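Local coordinates for regulator of chromosome condensation (Saccharomyces cerevisiae, PDB 3OF7), which promotes the exchange of GDP for GTP on the Ran-type GTPases GSP1 and GSP2, binds chromatin and controls RNA metabolism and nuclear transport, at residues E85-S90 and P133-R138; E139-L144 and S160-S165; H388-A393 and V437-Q442; I397-G402 and P421-N426. All coordinates share one frame; numbering follows the deposited sequence. Where two conformers were deposited one is given.

Contact 1 of 4, residues E85-S90 and P133-R138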
loop_
_atom_site.group_PDB
_atom_site.type_symbol
_atom_site.label_atom_id
_atom_site.label_comp_id
_atom_site.label_asym_id
_atom_site.label_seq_id
_atom_site.Cartn_x
_atom_site.Cartn_y
_atom_site.Cartn_z
ATOM N N GLU A 85 -10.311 -11.999 -15.896
ATOM C CA GLU A 85 -9.574 -13.045 -16.604
ATOM C C GLU A 85 -8.087 -13.027 -16.252
ATOM O O GLU A 85 -7.254 -13.652 -16.923
ATOM C CB GLU A 85 -9.845 -13.008 -18.108
ATOM C CG GLU A 85 -11.278 -13.411 -18.448
ATOM C CD GLU A 85 -11.793 -14.555 -17.578
ATOM O OE1 GLU A 85 -12.860 -14.396 -16.942
ATOM O OE2 GLU A 85 -11.138 -15.618 -17.526
ATOM N N SER A 86 -7.778 -12.362 -15.141
ATOM C CA SER A 86 -6.423 -12.281 -14.596
ATOM C C SER A 86 -5.402 -11.572 -15.515
ATOM O O SER A 86 -4.196 -11.835 -15.440
ATOM C CB SER A 86 -5.931 -13.671 -14.161
ATOM O OG SER A 86 -4.753 -13.578 -13.384
ATOM N N ASN A 87 -5.878 -10.668 -16.368
ATOM C CA ASN A 87 -4.967 -9.762 -17.077
ATOM C C ASN A 87 -4.509 -8.674 -16.120
ATOM O O ASN A 87 -5.287 -8.215 -15.283
ATOM C CB ASN A 87 -5.631 -9.105 -18.284
ATOM C CG ASN A 87 -5.907 -10.081 -19.411
ATOM O OD1 ASN A 87 -4.991 -10.681 -19.990
ATOM N ND2 ASN A 87 -7.179 -10.230 -19.740
ATOM N N VAL A 88 -3.249 -8.271 -16.262
ATOM C CA VAL A 88 -2.682 -7.184 -15.472
ATOM C C VAL A 88 -2.674 -5.878 -16.264
ATOM O O VAL A 88 -2.106 -5.801 -17.366
ATOM C CB VAL A 88 -1.252 -7.529 -14.967
ATOM C CG1 VAL A 88 -0.685 -6.402 -14.104
ATOM C CG2 VAL A 88 -1.257 -8.846 -14.186
ATOM N N TRP A 89 -3.327 -4.864 -15.703
ATOM C CA TRP A 89 -3.359 -3.527 -16.268
ATOM C C TRP A 89 -2.365 -2.666 -15.490
ATOM O O TRP A 89 -2.135 -2.896 -14.299
ATOM C CB TRP A 89 -4.742 -2.910 -16.098
ATOM C CG TRP A 89 -5.876 -3.609 -16.802
ATOM C CD1 TRP A 89 -6.340 -4.880 -16.580
ATOM C CD2 TRP A 89 -6.709 -3.050 -17.819
ATOM N NE1 TRP A 89 -7.409 -5.148 -17.414
ATOM C CE2 TRP A 89 -7.657 -4.039 -18.179
ATOM C CE3 TRP A 89 -6.741 -1.811 -18.474
ATOM C CZ2 TRP A 89 -8.626 -3.824 -19.172
ATOM C CZ3 TRP A 89 -7.713 -1.594 -19.447
ATOM C CH2 TRP A 89 -8.637 -2.597 -19.789
ATOM N N SER A 90 -1.813 -1.653 -16.154
ATOM C CA SER A 90 -0.871 -0.742 -15.505
ATOM C C SER A 90 -0.988 0.666 -16.067
ATOM O O SER A 90 -1.378 0.864 -17.229
ATOM C CB SER A 90 0.566 -1.245 -15.693
ATOM O OG SER A 90 0.944 -1.184 -17.059
ATOM N N PRO A 133 -4.607 3.653 -18.759
ATOM C CA PRO A 133 -4.561 2.271 -18.310
ATOM C C PRO A 133 -4.701 1.332 -19.491
ATOM O O PRO A 133 -5.565 1.543 -20.340
ATOM C CB PRO A 133 -5.794 2.155 -17.410
ATOM C CG PRO A 133 -5.956 3.513 -16.863
ATOM C CD PRO A 133 -5.608 4.429 -18.004
ATOM N N ALA A 134 -3.846 0.320 -19.543
ATOM C CA ALA A 134 -3.897 -0.678 -20.609
ATOM C C ALA A 134 -3.329 -1.994 -20.101
ATOM O O ALA A 134 -2.585 -2.018 -19.110
ATOM C CB ALA A 134 -3.127 -0.188 -21.852
ATOM N N LYS A 135 -3.659 -3.083 -20.795
ATOM C CA LYS A 135 -3.233 -4.412 -20.379
ATOM C C LYS A 135 -1.801 -4.706 -20.780
ATOM O O LYS A 135 -1.380 -4.374 -21.890
ATOM C CB LYS A 135 -4.149 -5.489 -20.957
ATOM C CG LYS A 135 -5.521 -5.568 -20.291
ATOM C CD LYS A 135 -6.425 -6.617 -20.933
ATOM C CE LYS A 135 -7.080 -6.093 -22.213
ATOM N NZ LYS A 135 -7.971 -7.114 -22.854
ATOM N N ILE A 136 -1.066 -5.328 -19.862
ATOM C CA ILE A 136 0.201 -5.974 -20.181
ATOM C C ILE A 136 -0.149 -7.192 -21.046
ATOM O O ILE A 136 -1.087 -7.933 -20.721
ATOM C CB ILE A 136 0.960 -6.412 -18.894
ATOM C CG1 ILE A 136 1.363 -5.185 -18.062
ATOM C CG2 ILE A 136 2.191 -7.272 -19.227
ATOM C CD1 ILE A 136 2.012 -5.524 -16.728
ATOM N N PRO A 137 0.574 -7.385 -22.164
ATOM C CA PRO A 137 0.295 -8.547 -23.011
ATOM C C PRO A 137 0.249 -9.848 -22.218
ATOM O O PRO A 137 1.114 -10.107 -21.376
ATOM C CB PRO A 137 1.459 -8.541 -24.006
ATOM C CG PRO A 137 1.781 -7.101 -24.151
ATOM C CD PRO A 137 1.590 -6.504 -22.770
ATOM N N ARG A 138 -0.770 -10.655 -22.491
ATOM C CA ARG A 138 -0.997 -11.890 -21.758
ATOM C C ARG A 138 0.180 -12.863 -21.860
ATOM O O ARG A 138 0.463 -13.610 -20.921
ATOM C CB ARG A 138 -2.283 -12.545 -22.252
ATOM C CG ARG A 138 -2.938 -13.406 -21.237
ATOM C CD ARG A 138 -4.350 -13.770 -21.643
ATOM N NE ARG A 138 -4.848 -14.803 -20.749
ATOM C CZ ARG A 138 -5.470 -14.562 -19.601
ATOM N NH1 ARG A 138 -5.696 -13.309 -19.209
ATOM N NH2 ARG A 138 -5.879 -15.576 -18.853
HETATM O O HOH W 1 -1.960 -9.442 -18.587
#
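P133 meets the indole of W89 at the start of a short antiparallel pairing that puts strand 134-135 on the outer edge of a four-stranded blade of the RCC1-type beta-propeller. The backbone of P133 lies at the edge of the W89 ring near CE3, with P133 CB a loose apolar neighbour. A134 forms the hydrogen-bonded pair with S90: S90 N donates to A134 O at 3.1 Å, and the return bond from A134 N to S90 O is weak. At K135, paired with W89 without direct hydrogen bonds, the side chain climbs over the indole. Its CG stands over the five-membered ring of W89, 3.5 Å from the centroid and toward the rim, while CD moves on to N87 CB at 3.7 Å. D83, on the adjacent strand 78-83, accepts from W89 NE1 and so helps fix the rotation of the ring. I136 N reaches V88 O in a short, straight bond of 2.7 Å, and I136 CD1 packs beside V88 CG1. A water completes the V88-I136 pair, accepting from V88 N and donating to I136 O. R138 closes the segment. CG lies anti to the backbone N (chi1 -154°), and the chain runs extended to NE. Both terminal nitrogens of R138 then grip E85 O, with NH2 nearly in line with the carbonyl bond and NH1 above the carbonyl plane. NH1 also donates to N87 OD1 at 2.8 Å, coming from above the amide plane although OD1 lies in the guanidinium plane.

Contact 2 of 4, residues E139-L144 and S160-S165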
loop_
_atom_site.group_PDB
_atom_site.type_symbol
_atom_site.label_atom_id
_atom_site.label_comp_id
_atom_site.label_asym_id
_atom_site.label_seq_id
_atom_site.Cartn_x
_atom_site.Cartn_y
_atom_site.Cartn_z
ATOM N N GLU A 139 0.868 -12.826 -22.996
ATOM C CA GLU A 139 2.011 -13.700 -23.259
ATOM C C GLU A 139 3.168 -13.409 -22.322
ATOM O O GLU A 139 3.994 -14.279 -22.081
ATOM C CB GLU A 139 2.481 -13.578 -24.716
ATOM C CG GLU A 139 1.364 -13.540 -25.751
ATOM C CD GLU A 139 0.894 -12.122 -26.050
ATOM O OE1 GLU A 139 1.684 -11.334 -26.622
ATOM O OE2 GLU A 139 -0.271 -11.801 -25.724
ATOM N N SER A 140 3.205 -12.192 -21.775
ATOM C CA SER A 140 4.228 -11.793 -20.807
ATOM C C SER A 140 4.147 -12.587 -19.506
ATOM O O SER A 140 5.098 -12.594 -18.724
ATOM C CB SER A 140 4.138 -10.294 -20.503
ATOM O OG SER A 140 4.384 -9.533 -21.672
ATOM N N PHE A 141 3.014 -13.255 -19.284
ATOM C CA PHE A 141 2.838 -14.098 -18.105
ATOM C C PHE A 141 2.541 -15.542 -18.501
ATOM O O PHE A 141 1.368 -15.923 -18.587
ATOM C CB PHE A 141 1.702 -13.583 -17.207
ATOM C CG PHE A 141 1.891 -12.176 -16.714
ATOM C CD1 PHE A 141 2.768 -11.898 -15.668
ATOM C CD2 PHE A 141 1.153 -11.132 -17.267
ATOM C CE1 PHE A 141 2.922 -10.598 -15.191
ATOM C CE2 PHE A 141 1.308 -9.819 -16.801
ATOM C CZ PHE A 141 2.198 -9.555 -15.763
ATOM N N PRO A 142 3.597 -16.356 -18.730
ATOM C CA PRO A 142 3.386 -17.779 -19.061
ATOM C C PRO A 142 2.464 -18.591 -18.129
ATOM O O PRO A 142 1.786 -19.498 -18.615
ATOM C CB PRO A 142 4.810 -18.351 -19.065
ATOM C CG PRO A 142 5.648 -17.208 -19.522
ATOM C CD PRO A 142 5.024 -15.986 -18.846
ATOM N N PRO A 143 2.444 -18.308 -16.803
ATOM C CA PRO A 143 1.500 -19.109 -16.019
ATOM C C PRO A 143 0.030 -19.011 -16.457
ATOM O O PRO A 143 -0.726 -19.947 -16.211
ATOM C CB PRO A 143 1.677 -18.568 -14.596
ATOM C CG PRO A 143 3.111 -18.145 -14.561
ATOM C CD PRO A 143 3.352 -17.544 -15.924
ATOM N N LEU A 144 -0.357 -17.916 -17.109
ATOM C CA LEU A 144 -1.752 -17.711 -17.500
ATOM C C LEU A 144 -2.230 -18.735 -18.530
ATOM O O LEU A 144 -3.363 -19.226 -18.444
ATOM C CB LEU A 144 -1.989 -16.292 -18.022
ATOM C CG LEU A 144 -1.833 -15.150 -17.007
ATOM C CD1 LEU A 144 -1.986 -13.804 -17.701
ATOM C CD2 LEU A 144 -2.815 -15.279 -15.840
ATOM N N SER A 160 7.341 -3.699 -9.817
ATOM C CA SER A 160 6.028 -4.299 -9.880
ATOM C C SER A 160 6.174 -5.791 -9.661
ATOM O O SER A 160 7.201 -6.380 -10.019
ATOM C CB SER A 160 5.416 -4.034 -11.248
ATOM O OG SER A 160 5.135 -2.657 -11.409
ATOM N N CYS A 161 5.150 -6.393 -9.072
ATOM C CA CYS A 161 5.186 -7.806 -8.730
ATOM C C CYS A 161 3.804 -8.430 -8.850
ATOM O O CYS A 161 2.808 -7.815 -8.476
ATOM C CB CYS A 161 5.739 -8.003 -7.319
ATOM S SG CYS A 161 6.084 -9.733 -6.902
ATOM N N ALA A 162 3.756 -9.642 -9.398
ATOM C CA ALA A 162 2.519 -10.414 -9.451
ATOM C C ALA A 162 2.764 -11.781 -8.845
ATOM O O ALA A 162 3.703 -12.494 -9.247
ATOM C CB ALA A 162 2.019 -10.551 -10.896
ATOM N N LEU A 163 1.928 -12.130 -7.873
ATOM C CA LEU A 163 1.971 -13.431 -7.227
ATOM C C LEU A 163 0.914 -14.350 -7.833
ATOM O O LEU A 163 -0.266 -13.993 -7.880
ATOM C CB LEU A 163 1.724 -13.280 -5.725
ATOM C CG LEU A 163 1.584 -14.566 -4.905
ATOM C CD1 LEU A 163 2.873 -15.403 -4.958
ATOM C CD2 LEU A 163 1.182 -14.258 -3.467
ATOM N N PHE A 164 1.339 -15.531 -8.286
ATOM C CA PHE A 164 0.433 -16.453 -8.972
ATOM C C PHE A 164 -0.069 -17.560 -8.052
ATOM O O PHE A 164 0.539 -17.851 -7.026
ATOM C CB PHE A 164 1.083 -17.033 -10.233
ATOM C CG PHE A 164 1.114 -16.080 -11.392
ATOM C CD1 PHE A 164 2.133 -15.131 -11.512
ATOM C CD2 PHE A 164 0.128 -16.125 -12.368
ATOM C CE1 PHE A 164 2.167 -14.252 -12.583
ATOM C CE2 PHE A 164 0.150 -15.243 -13.454
ATOM C CZ PHE A 164 1.172 -14.307 -13.564
ATOM N N SER A 165 -1.190 -18.166 -8.434
ATOM C CA SER A 165 -1.836 -19.190 -7.623
ATOM C C SER A 165 -0.983 -20.453 -7.473
ATOM O O SER A 165 -1.253 -21.281 -6.603
ATOM C CB SER A 165 -3.191 -19.555 -8.225
ATOM O OG SER A 165 -3.039 -19.876 -9.593
#
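F164 of strand 159-164 points its ring into a pocket formed by F141, just before the short helix 142-145, and P143 and L144 within it. F164 CG stands anti to the carbonyl carbon (chi1 -77°), which directs it toward the 139-144 segment. The contact is wholly apolar. One piece is a CH-pi contact: P143 CB sits over a face of F164, 4.0 Å from the centroid and displaced toward CD2 and CE2. The aromatic contact is with F141, its ring inclined at 50°, centroids 5.8 Å apart. From the edge of the F164 ring, F141 CD1 approaches CZ at 3.6 Å, and F141 CB also touches CZ. Methyl groups meet the two rings as well: L144 CD2 lies in the plane of F164 at the CE2 edge, 3.8 Å away, and A162 CB is a more distant neighbour of F141 CE1, at 4.4 Å. L144 N bonds to F141 O, closing the turn over P142 and P143. Strand 159-164 shares its blade with strands 150-155 and 169-177, where F164 packs on V150 and P143 on Y170. With all five touching residues buried and none of their side chains polar, the joint depends on shape and exclusion of water rather than directed bonds.

Contact 3 of 4, residues H388-A393 and V437-Q442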
loop_
_atom_site.group_PDB
_atom_site.type_symbol
_atom_site.label_atom_id
_atom_site.label_comp_id
_atom_site.label_asym_id
_atom_site.label_seq_id
_atom_site.Cartn_x
_atom_site.Cartn_y
_atom_site.Cartn_z
ATOM N N HIS A 388 -0.454 10.737 3.337
ATOM C CA HIS A 388 -1.908 10.763 3.471
ATOM C C HIS A 388 -2.415 9.341 3.652
ATOM O O HIS A 388 -1.670 8.370 3.472
ATOM C CB HIS A 388 -2.562 11.439 2.256
ATOM C CG HIS A 388 -2.420 10.663 0.983
ATOM N ND1 HIS A 388 -3.456 9.941 0.431
ATOM C CD2 HIS A 388 -1.356 10.478 0.167
ATOM C CE1 HIS A 388 -3.043 9.362 -0.683
ATOM N NE2 HIS A 388 -1.771 9.666 -0.862
ATOM N N SER A 389 -3.678 9.222 4.037
ATOM C CA SER A 389 -4.291 7.926 4.239
ATOM C C SER A 389 -5.747 7.982 3.810
ATOM O O SER A 389 -6.344 9.059 3.731
ATOM C CB SER A 389 -4.211 7.502 5.703
ATOM O OG SER A 389 -2.899 7.669 6.229
ATOM N N VAL A 390 -6.297 6.807 3.535
ATOM C CA VAL A 390 -7.708 6.640 3.235
ATOM C C VAL A 390 -8.165 5.369 3.943
ATOM O O VAL A 390 -7.539 4.314 3.802
ATOM C CB VAL A 390 -7.978 6.522 1.708
ATOM C CG1 VAL A 390 -9.481 6.356 1.420
ATOM C CG2 VAL A 390 -7.420 7.724 0.950
ATOM N N ALA A 391 -9.236 5.482 4.724
ATOM C CA ALA A 391 -9.844 4.323 5.383
ATOM C C ALA A 391 -11.299 4.158 4.944
ATOM O O ALA A 391 -11.963 5.135 4.586
ATOM C CB ALA A 391 -9.755 4.464 6.900
ATOM N N VAL A 392 -11.790 2.922 4.968
ATOM C CA VAL A 392 -13.169 2.649 4.552
ATOM C C VAL A 392 -13.981 2.208 5.753
ATOM O O VAL A 392 -13.650 1.209 6.399
ATOM C CB VAL A 392 -13.240 1.572 3.453
ATOM C CG1 VAL A 392 -14.695 1.371 3.000
ATOM C CG2 VAL A 392 -12.381 1.969 2.275
ATOM N N ALA A 393 -15.030 2.966 6.060
ATOM C CA ALA A 393 -15.917 2.631 7.169
ATOM C C ALA A 393 -16.658 1.338 6.873
ATOM O O ALA A 393 -16.770 0.935 5.724
ATOM C CB ALA A 393 -16.917 3.770 7.432
ATOM N N VAL A 437 -9.274 0.295 -1.405
ATOM C CA VAL A 437 -8.585 1.579 -1.502
ATOM C C VAL A 437 -7.083 1.358 -1.547
ATOM O O VAL A 437 -6.592 0.373 -1.005
ATOM C CB VAL A 437 -8.900 2.526 -0.317
ATOM C CG1 VAL A 437 -10.321 3.069 -0.424
ATOM C CG2 VAL A 437 -8.667 1.837 1.029
ATOM N N GLY A 438 -6.373 2.279 -2.190
ATOM C CA GLY A 438 -4.907 2.238 -2.270
ATOM C C GLY A 438 -4.405 3.654 -2.448
ATOM O O GLY A 438 -5.145 4.520 -2.922
ATOM N N CYS A 439 -3.161 3.904 -2.059
ATOM C CA CYS A 439 -2.612 5.264 -2.096
ATOM C C CYS A 439 -1.169 5.230 -2.552
ATOM O O CYS A 439 -0.446 4.273 -2.257
ATOM C CB CYS A 439 -2.659 5.906 -0.704
ATOM S SG CYS A 439 -4.284 5.997 0.067
ATOM N N GLY A 440 -0.770 6.270 -3.275
ATOM C CA GLY A 440 0.604 6.416 -3.754
ATOM C C GLY A 440 1.236 7.667 -3.191
ATOM O O GLY A 440 0.803 8.182 -2.143
ATOM N N GLY A 441 2.257 8.171 -3.881
ATOM C CA GLY A 441 2.987 9.343 -3.399
ATOM C C GLY A 441 2.110 10.582 -3.297
ATOM O O GLY A 441 2.138 11.297 -2.285
ATOM N N GLN A 442 1.331 10.833 -4.347
ATOM C CA GLN A 442 0.562 12.077 -4.473
ATOM C C GLN A 442 -0.881 11.861 -4.932
ATOM O O GLN A 442 -1.537 12.800 -5.396
ATOM C CB GLN A 442 1.263 13.036 -5.462
ATOM C CG GLN A 442 2.705 13.392 -5.106
ATOM C CD GLN A 442 3.276 14.516 -5.974
ATOM O OE1 GLN A 442 2.691 14.898 -6.991
ATOM N NE2 GLN A 442 4.424 15.048 -5.564
#
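Strands 388-393 and 437-439 run antiparallel, at 177°, with their axes 7.2 Å apart. They belong to different propeller blades, and at this spacing they meet through side chains rather than by backbone pairing. V437 CG1 touches both V392 CG2, at 3.6 Å, and V390 CG1, at 3.9 Å. V390 CG2 instead turns to C439 SG at 3.7 Å, and the sulfur also touches H388 CE1. H388 holds CG between its backbone N and carbonyl carbon (chi1 67°), and the ring reaches the end of the opposing strand. There CE1 packs on C439 CB at 3.5 Å, while NE2 donates to G440 O at 3.2 Å with a bent N-H...O angle of 143°. An alanine in place of H388 would probably leave G440 O without this donor and open a gap beside C439. The contact lies about 8 Å from the centre of the chain, measured centre to centre. S444 of strand 443-450, the neighbour of 432-439 in its sheet, also touches H388, V390 and C439. On the other blade, strand 388-393 is flanked by strands 379-384 and 398-402, and A383 of the first packs on V437.

Contact 4 of 4, residues I397-G402 and P421-N426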
loop_
_atom_site.group_PDB
_atom_site.type_symbol
_atom_site.label_atom_id
_atom_site.label_comp_id
_atom_site.label_asym_id
_atom_site.label_seq_id
_atom_site.Cartn_x
_atom_site.Cartn_y
_atom_site.Cartn_z
ATOM N N ILE A 397 -18.276 3.972 3.184
ATOM C CA ILE A 397 -17.950 5.373 2.958
ATOM C C ILE A 397 -16.465 5.522 3.289
ATOM O O ILE A 397 -16.015 5.032 4.325
ATOM C CB ILE A 397 -18.833 6.308 3.831
ATOM C CG1 ILE A 397 -20.305 6.214 3.375
ATOM C CG2 ILE A 397 -18.341 7.763 3.762
ATOM C CD1 ILE A 397 -21.262 7.155 4.098
ATOM N N ALA A 398 -15.724 6.166 2.392
ATOM C CA ALA A 398 -14.289 6.411 2.575
ATOM C C ALA A 398 -13.994 7.699 3.354
ATOM O O ALA A 398 -14.724 8.697 3.243
ATOM C CB ALA A 398 -13.572 6.418 1.220
ATOM N N TYR A 399 -12.917 7.659 4.141
ATOM C CA TYR A 399 -12.486 8.761 5.006
ATOM C C TYR A 399 -11.006 8.981 4.781
ATOM O O TYR A 399 -10.240 8.022 4.735
ATOM C CB TYR A 399 -12.722 8.428 6.485
ATOM C CG TYR A 399 -14.187 8.425 6.876
ATOM C CD1 TYR A 399 -15.039 7.418 6.426
ATOM C CD2 TYR A 399 -14.719 9.432 7.690
ATOM C CE1 TYR A 399 -16.385 7.406 6.765
ATOM C CE2 TYR A 399 -16.074 9.430 8.041
ATOM C CZ TYR A 399 -16.896 8.413 7.570
ATOM O OH TYR A 399 -18.229 8.388 7.899
ATOM N N SER A 400 -10.601 10.237 4.660
ATOM C CA SER A 400 -9.207 10.543 4.365
ATOM C C SER A 400 -8.663 11.626 5.284
ATOM O O SER A 400 -9.423 12.383 5.905
ATOM C CB SER A 400 -9.067 10.980 2.902
ATOM O OG SER A 400 -9.838 12.145 2.660
ATOM N N TRP A 401 -7.337 11.689 5.365
ATOM C CA TRP A 401 -6.657 12.698 6.162
ATOM C C TRP A 401 -5.174 12.736 5.817
ATOM O O TRP A 401 -4.662 11.852 5.115
ATOM C CB TRP A 401 -6.842 12.443 7.663
ATOM C CG TRP A 401 -6.167 11.191 8.211
ATOM C CD1 TRP A 401 -4.992 11.133 8.911
ATOM C CD2 TRP A 401 -6.648 9.838 8.127
ATOM N NE1 TRP A 401 -4.714 9.838 9.274
ATOM C CE2 TRP A 401 -5.709 9.021 8.799
ATOM C CE3 TRP A 401 -7.776 9.239 7.541
ATOM C CZ2 TRP A 401 -5.864 7.631 8.911
ATOM C CZ3 TRP A 401 -7.931 7.855 7.648
ATOM C CH2 TRP A 401 -6.979 7.066 8.332
ATOM N N GLY A 402 -4.500 13.770 6.310
ATOM C CA GLY A 402 -3.074 13.919 6.096
ATOM C C GLY A 402 -2.737 15.095 5.202
ATOM O O GLY A 402 -3.461 16.088 5.162
ATOM N N PRO A 421 -9.604 11.835 10.319
ATOM C CA PRO A 421 -10.315 11.143 9.244
ATOM C C PRO A 421 -11.627 11.852 8.883
ATOM O O PRO A 421 -12.497 12.047 9.739
ATOM C CB PRO A 421 -10.570 9.757 9.834
ATOM C CG PRO A 421 -9.411 9.563 10.776
ATOM C CD PRO A 421 -9.219 10.907 11.403
ATOM N N THR A 422 -11.750 12.228 7.615
ATOM C CA THR A 422 -12.837 13.075 7.155
ATOM C C THR A 422 -13.544 12.420 5.974
ATOM O O THR A 422 -12.918 12.008 4.988
ATOM C CB THR A 422 -12.308 14.492 6.813
ATOM O OG1 THR A 422 -11.703 15.059 7.985
ATOM C CG2 THR A 422 -13.414 15.414 6.339
ATOM N N ARG A 423 -14.862 12.329 6.095
ATOM C CA ARG A 423 -15.711 11.723 5.072
ATOM C C ARG A 423 -15.486 12.324 3.690
ATOM O O ARG A 423 -15.481 13.543 3.530
ATOM C CB ARG A 423 -17.172 11.898 5.492
ATOM C CG ARG A 423 -18.205 11.396 4.517
ATOM C CD ARG A 423 -19.581 11.653 5.116
ATOM N NE ARG A 423 -20.663 11.244 4.234
ATOM C CZ ARG A 423 -21.936 11.580 4.414
ATOM N NH1 ARG A 423 -22.281 12.344 5.444
ATOM N NH2 ARG A 423 -22.860 11.154 3.564
ATOM N N ILE A 424 -15.282 11.460 2.698
ATOM C CA ILE A 424 -15.256 11.887 1.307
ATOM C C ILE A 424 -16.695 11.814 0.785
ATOM O O ILE A 424 -17.285 10.727 0.687
ATOM C CB ILE A 424 -14.323 11.023 0.435
ATOM C CG1 ILE A 424 -12.876 11.094 0.964
ATOM C CG2 ILE A 424 -14.391 11.481 -1.021
ATOM C CD1 ILE A 424 -11.918 10.063 0.356
ATOM N N LYS A 425 -17.251 12.985 0.498
ATOM C CA LYS A 425 -18.585 13.115 -0.089
ATOM C C LYS A 425 -18.464 13.872 -1.404
ATOM O O LYS A 425 -18.065 15.039 -1.420
ATOM C CB LYS A 425 -19.513 13.861 0.874
ATOM C CG LYS A 425 -20.985 13.886 0.472
ATOM C CD LYS A 425 -21.814 14.558 1.566
ATOM C CE LYS A 425 -23.295 14.576 1.221
ATOM N NZ LYS A 425 -24.089 15.176 2.344
ATOM N N ASN A 426 -18.759 13.189 -2.508
ATOM C CA ASN A 426 -18.844 13.819 -3.827
ATOM C C ASN A 426 -19.839 13.040 -4.663
ATOM O O ASN A 426 -20.120 11.877 -4.356
ATOM C CB ASN A 426 -17.458 13.986 -4.515
ATOM C CG ASN A 426 -17.032 12.776 -5.363
ATOM O OD1 ASN A 426 -17.146 11.624 -4.947
ATOM N ND2 ASN A 426 -16.488 13.054 -6.540
HETATM O O HOH W 2 -16.908 7.787 0.332
#
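Y399 and R423 form a non-hydrogen-bonded antiparallel pair, side chains on one face of the sheet, where the axes of strands 398-402 and 421-423 approach to 4.1 Å. Along Y399, CB lies near T422 O and P421 CB. CG, placed anti to the carbonyl carbon (chi1 -71°), stands across from R423 N and CA. CD2 comes closest, 3.3 Å from R423 N, and CE2 reaches R423 CB at 3.7 Å, with CZ farther off. R423 CA lies over one face of the ring, 4.0 Å from its centroid. M463 of helix 453-464 also touches Y399. An alanine at Y399 would probably leave the R423 backbone without its aromatic cover and open a gap beside M463. The backbone is stitched by S400 N to T422 O, T422 N to S400 O and I424 N to A398 O, the last near-straight at 175°. A water completes that pair, linking A398 N to I424 O. P421 CG sits over a face of the W401 six-membered ring, a CH-pi contact 3.8 Å from its centroid, and I424 CG1 packs on S400 OG, which bonds to V409 O. Such pairing of third and short outermost strands is that of an RCC1 propeller blade.

Contacts 1 and 4 are corresponding edges of two propeller blades: in each a short outermost strand pairs with the third strand, and a water extends the ladder. Contact 1 is partly exposed and adds a charged arginine grip, whereas contact 4 is buried. Contacts 2 and 3 have no backbone pairing. Contact 3 lies nearest the chain centre and joins strands of different blades through valines, a cysteine and one histidine bond; contact 2, its centre about 20 Å from the chain centre, is purely apolar. Contacts 1 and 2 touch where F141 packs on V88 and I136. Strand 388-393 of contact 3 is the sheet neighbour of strand 398-402 of contact 4, with S389 and A391 probably hydrogen-bonded to W401 and Y399.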